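Local coordinates for carbamate kinase (Aeropyrum pernix, PDB 2E9Y), which probably catalyses the reversible transfer of a phosphate group between ATP and carbamate, as a member of the amino acid kinase family, at the interface of chains A and B. Sequence-based numbering; all coordinates share one arbitrary frame. Chains: chain A/B, Carbamate kinase.

Contacts 1 and 2 are two patches of one two-fold symmetric interface between identical chains, their C-alpha centres about 24 Å apart. Helix 78-103 joins them: A:Trp88, B:Ile80 and B:Met84 lie in its first half and serve contact 1, whereas B:Lys94 and B:Glu98 follow further along it in contact 2. Contact 1 is mainly apolar and includes the meeting of A:Met84 with B:Met84, the same position in both chains. Contact 2 adds an intersubunit salt bridge beside a leucine pair. Because each patch has a twin with the chains exchanged, the helix would help to hold the dimer of the deposited assembly at several points.

Contact 1: the interface of chains A and B. Residues chain A 28, 61-62, 84, 88; chain B 66, 76, 80, 84.
A:Trp88 packs one indole face densely against B:Met84 and B:Ile80 of helix 78-103 and B:Gln76 of the loop just before it. With CG anti to the backbone N (chi1 172°), its ring reaches across to chain B. The methyl CE of B:Met84, at the end of an extended chain, presses on the benzo side, 3.4 Å from A:Trp88 CE3. B:Ile80 CG2 lies over the five-membered ring, 3.9 Å from its centroid, in a CH-pi contact. The amide of B:Gln76 lies over the same face at its benzo rim, tilted 41° from the indole, its CD 3.5 Å from A:Trp88 CZ2. A:Met84 CG lies 4.1 Å from B:Met84 CB, the side chains crossing at about a right angle. An alanine in place of A:Trp88 would probably open a gap beneath B:Met84 CE and B:Ile80 CG2 and let the B:Gln76 amide turn more freely. The flanks are looser. A:Gln28 is poorly ordered, and its amide NE2 makes a weak hydrogen bond to B:Gln76 OE1. On the other flank, the A:Tyr61 and B:Phe66 side chains run at about a right angle but their rings are only modestly tilted, A:Tyr61 OH 3.4 Å from B:Phe66 CD1. A water links that hydroxyl to the backbone carbonyl of B:Phe66. A:Leu62 CD2 touches the phenyl edge. The patch gives the two-chain assembly an apolar seam between a water-bridged flank and a weakly held glutamine.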
loop_
_atom_site.group_PDB
_atom_site.type_symbol
_atom_site.label_atom_id
_atom_site.label_comp_id
_atom_site.label_asym_id
_atom_site.label_seq_id
_atom_site.Cartn_x
_atom_site.Cartn_y
_atom_site.Cartn_z
ATOM N N GLN A 28 2.831 7.533 -16.010
ATOM C CA GLN A 28 1.675 7.273 -15.163
ATOM C C GLN A 28 0.989 8.527 -14.634
ATOM O O GLN A 28 -0.235 8.633 -14.692
ATOM C CB GLN A 28 2.067 6.356 -13.998
ATOM C CG GLN A 28 3.404 6.670 -13.361
ATOM C CD GLN A 28 3.823 5.611 -12.360
ATOM O OE1 GLN A 28 3.480 4.441 -12.509
ATOM N NE2 GLN A 28 4.582 6.015 -11.343
ATOM N N TYR A 61 6.750 -5.244 -13.373
ATOM C CA TYR A 61 7.944 -4.438 -13.138
ATOM C C TYR A 61 8.574 -4.820 -11.802
ATOM O O TYR A 61 9.785 -5.042 -11.713
ATOM C CB TYR A 61 7.581 -2.948 -13.132
ATOM C CG TYR A 61 8.677 -2.034 -12.612
ATOM C CD1 TYR A 61 9.786 -1.722 -13.398
ATOM C CD2 TYR A 61 8.599 -1.484 -11.334
ATOM C CE1 TYR A 61 10.794 -0.878 -12.920
ATOM C CE2 TYR A 61 9.597 -0.647 -10.843
ATOM C CZ TYR A 61 10.693 -0.344 -11.641
ATOM O OH TYR A 61 11.669 0.502 -11.163
ATOM N N LEU A 62 7.756 -4.888 -10.753
ATOM C CA LEU A 62 8.263 -5.252 -9.434
ATOM C C LEU A 62 8.881 -6.646 -9.436
ATOM O O LEU A 62 9.933 -6.867 -8.842
ATOM C CB LEU A 62 7.140 -5.184 -8.399
ATOM C CG LEU A 62 6.622 -3.764 -8.152
ATOM C CD1 LEU A 62 5.478 -3.805 -7.137
ATOM C CD2 LEU A 62 7.767 -2.890 -7.621
ATOM N N MET A 84 1.954 -4.023 -2.912
ATOM C CA MET A 84 2.745 -2.850 -3.252
ATOM C C MET A 84 2.083 -2.041 -4.365
ATOM O O MET A 84 2.013 -0.819 -4.324
ATOM C CB MET A 84 4.129 -3.321 -3.702
ATOM C CG MET A 84 5.029 -3.705 -2.525
ATOM S SD MET A 84 6.699 -4.116 -3.049
ATOM C CE MET A 84 7.276 -4.827 -1.501
ATOM N N TRP A 88 1.059 1.904 -4.755
ATOM C CA TRP A 88 1.698 2.634 -5.847
ATOM C C TRP A 88 0.638 3.284 -6.746
ATOM O O TRP A 88 0.561 4.512 -6.837
ATOM C CB TRP A 88 2.589 1.656 -6.630
ATOM C CG TRP A 88 3.201 2.135 -7.921
ATOM C CD1 TRP A 88 3.142 3.391 -8.468
ATOM C CD2 TRP A 88 3.950 1.332 -8.844
ATOM N NE1 TRP A 88 3.807 3.410 -9.679
ATOM C CE2 TRP A 88 4.313 2.160 -9.928
ATOM C CE3 TRP A 88 4.350 -0.013 -8.854
ATOM C CZ2 TRP A 88 5.058 1.685 -11.017
ATOM C CZ3 TRP A 88 5.089 -0.484 -9.935
ATOM C CH2 TRP A 88 5.435 0.365 -11.002
ATOM N N PHE B 66 15.216 -1.612 -7.615
ATOM C CA PHE B 66 15.004 -0.747 -8.769
ATOM C C PHE B 66 16.323 -0.466 -9.479
ATOM O O PHE B 66 16.381 -0.449 -10.711
ATOM C CB PHE B 66 14.370 0.588 -8.366
ATOM C CG PHE B 66 13.033 0.457 -7.691
ATOM C CD1 PHE B 66 12.198 -0.623 -7.952
ATOM C CD2 PHE B 66 12.605 1.432 -6.798
ATOM C CE1 PHE B 66 10.954 -0.731 -7.328
ATOM C CE2 PHE B 66 11.364 1.332 -6.171
ATOM C CZ PHE B 66 10.542 0.250 -6.439
ATOM N N GLN B 76 11.502 4.134 -10.019
ATOM C CA GLN B 76 10.429 4.800 -9.294
ATOM C C GLN B 76 11.021 5.758 -8.271
ATOM O O GLN B 76 12.071 5.485 -7.686
ATOM C CB GLN B 76 9.540 3.770 -8.593
ATOM C CG GLN B 76 8.811 2.837 -9.551
ATOM C CD GLN B 76 8.015 3.581 -10.607
ATOM O OE1 GLN B 76 7.192 4.442 -10.293
ATOM N NE2 GLN B 76 8.253 3.247 -11.869
ATOM N N ILE B 80 7.197 7.008 -4.081
ATOM C CA ILE B 80 6.425 5.843 -4.487
ATOM C C ILE B 80 6.938 4.606 -3.731
ATOM O O ILE B 80 6.154 3.744 -3.328
ATOM C CB ILE B 80 6.511 5.650 -6.023
ATOM C CG1 ILE B 80 5.638 6.706 -6.716
ATOM C CG2 ILE B 80 6.057 4.253 -6.420
ATOM C CD1 ILE B 80 4.169 6.615 -6.364
ATOM N N MET B 84 4.845 2.177 -1.342
ATOM C CA MET B 84 4.872 0.728 -1.472
ATOM C C MET B 84 5.149 0.045 -0.131
ATOM O O MET B 84 4.524 -0.974 0.188
ATOM C CB MET B 84 5.916 0.300 -2.502
ATOM C CG MET B 84 5.553 0.647 -3.926
ATOM S SD MET B 84 6.896 0.103 -5.022
ATOM C CE MET B 84 6.578 1.022 -6.504
HETATM O O HOH W 1 14.338 -0.048 -12.590
#

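Contact 2: the interface of chains A and B. Residues chain A 174-175, 177-178; chain B 94, 98, 109-110.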
loop_
_atom_site.group_PDB
_atom_site.type_symbol
_atom_site.label_atom_id
_atom_site.label_comp_id
_atom_site.label_asym_id
_atom_site.label_seq_id
_atom_site.Cartn_x
_atom_site.Cartn_y
_atom_site.Cartn_z
ATOM N N VAL A 174 -12.648 -10.163 0.842
ATOM C CA VAL A 174 -12.370 -10.204 2.271
ATOM C C VAL A 174 -12.558 -8.862 2.970
ATOM O O VAL A 174 -13.118 -8.790 4.072
ATOM C CB VAL A 174 -10.930 -10.701 2.520
ATOM C CG1 VAL A 174 -10.621 -10.698 4.006
ATOM C CG2 VAL A 174 -10.769 -12.108 1.947
ATOM N N ASP A 175 -12.110 -7.801 2.315
ATOM C CA ASP A 175 -12.181 -6.468 2.886
ATOM C C ASP A 175 -13.389 -5.637 2.478
ATOM O O ASP A 175 -13.375 -4.412 2.568
ATOM C CB ASP A 175 -10.876 -5.748 2.566
ATOM C CG ASP A 175 -9.695 -6.414 3.232
ATOM O OD1 ASP A 175 -9.598 -6.318 4.474
ATOM O OD2 ASP A 175 -8.888 -7.057 2.527
ATOM N N ASP A 177 -16.196 -4.996 3.936
ATOM C CA ASP A 177 -16.662 -4.075 4.974
ATOM C C ASP A 177 -15.854 -2.779 5.061
ATOM O O ASP A 177 -16.429 -1.707 5.249
ATOM C CB ASP A 177 -16.689 -4.764 6.347
ATOM C CG ASP A 177 -17.800 -5.800 6.460
ATOM O OD1 ASP A 177 -18.714 -5.789 5.612
ATOM O OD2 ASP A 177 -17.769 -6.616 7.405
ATOM N N LEU A 178 -14.530 -2.860 4.930
ATOM C CA LEU A 178 -13.708 -1.652 4.987
ATOM C C LEU A 178 -14.004 -0.780 3.778
ATOM O O LEU A 178 -14.004 0.443 3.864
ATOM C CB LEU A 178 -12.217 -1.999 5.009
ATOM C CG LEU A 178 -11.691 -2.592 6.315
ATOM C CD1 LEU A 178 -10.224 -2.973 6.145
ATOM C CD2 LEU A 178 -11.860 -1.583 7.445
ATOM N N LYS B 94 -1.592 -6.000 9.245
ATOM C CA LYS B 94 -3.043 -6.139 9.151
ATOM C C LYS B 94 -3.468 -7.607 9.159
ATOM O O LYS B 94 -4.349 -8.016 9.922
ATOM C CB LYS B 94 -3.531 -5.450 7.863
ATOM C CG LYS B 94 -4.864 -5.944 7.288
ATOM C CD LYS B 94 -5.164 -5.244 5.955
ATOM C CE LYS B 94 -6.463 -5.726 5.306
ATOM N NZ LYS B 94 -7.679 -5.400 6.120
ATOM N N GLU B 98 -5.336 -9.207 12.509
ATOM C CA GLU B 98 -6.703 -9.706 12.361
ATOM C C GLU B 98 -6.815 -11.147 12.841
ATOM O O GLU B 98 -7.787 -11.517 13.506
ATOM C CB GLU B 98 -7.154 -9.601 10.903
ATOM C CG GLU B 98 -7.596 -8.201 10.507
ATOM C CD GLU B 98 -7.931 -8.082 9.027
ATOM O OE1 GLU B 98 -8.182 -9.119 8.383
ATOM O OE2 GLU B 98 -7.960 -6.947 8.514
ATOM N N LEU B 109 -11.735 -6.070 11.239
ATOM C CA LEU B 109 -10.812 -5.841 10.138
ATOM C C LEU B 109 -9.902 -4.685 10.529
ATOM O O LEU B 109 -10.318 -3.763 11.237
ATOM C CB LEU B 109 -11.570 -5.498 8.849
ATOM C CG LEU B 109 -12.500 -6.574 8.276
ATOM C CD1 LEU B 109 -13.216 -6.022 7.051
ATOM C CD2 LEU B 109 -11.699 -7.818 7.910
ATOM N N VAL B 110 -8.657 -4.744 10.073
ATOM C CA VAL B 110 -7.687 -3.708 10.378
ATOM C C VAL B 110 -7.353 -2.948 9.102
ATOM O O VAL B 110 -6.810 -3.514 8.158
ATOM C CB VAL B 110 -6.390 -4.328 10.959
ATOM C CG1 VAL B 110 -5.340 -3.248 11.198
ATOM C CG2 VAL B 110 -6.708 -5.056 12.252
#
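B:Lys94 reaches across the interface to A:Asp175, and its ammonium NZ forms a salt bridge and hydrogen bond with the carboxylate OD1 at 2.7 Å. The two side chains come from opposite directions, and the amine meets OD1 from above the carboxylate plane, 38° out of it. The lysine is extended from CG to CE and bends only at its last torsion (chi4 64°), which swings NZ away from the line of the chain. Alongside the ionic pair, A:Leu178 points its CD1 towards that amine, tip to tip, at 3.5 Å from B:Lys94 NZ. B:Leu109 crosses A:Leu178 obliquely; its CD1 methyl lies 3.8 Å from A:Leu178 CG and also touches the CB of A:Asp177.

Behind the first shell, groups of chain B fix the amine. B:Glu98, one helical turn beyond B:Lys94, offers the syn lone pair of OE2 to B:Lys94 NZ at 2.9 Å in a second salt bridge. The backbone carbonyl O of B:Val110 takes another bond from NZ, which approaches above the carbonyl plane. B:Glu98 OE2 is itself held on its anti side by the backbone N of B:Val110, 2.8 Å away in a nearly straight bond (177° at hydrogen). This double grip ties the loop carrying B:Leu109 and B:Val110 to helix 78-103, and so helps to place both the leucine and the lysine. The like-charged carboxylates of A:Asp175 and B:Glu98 lie near one another, and the ammonium bonded to both would probably offset their repulsion. The site couples the start of helix 176-185 and its preceding loop in one chain to helix 78-103 and the loop of B:Leu109 in the other, adding to the dimer seen here a braced ionic link and, as the main buried element, the apolar contact of B:Leu109.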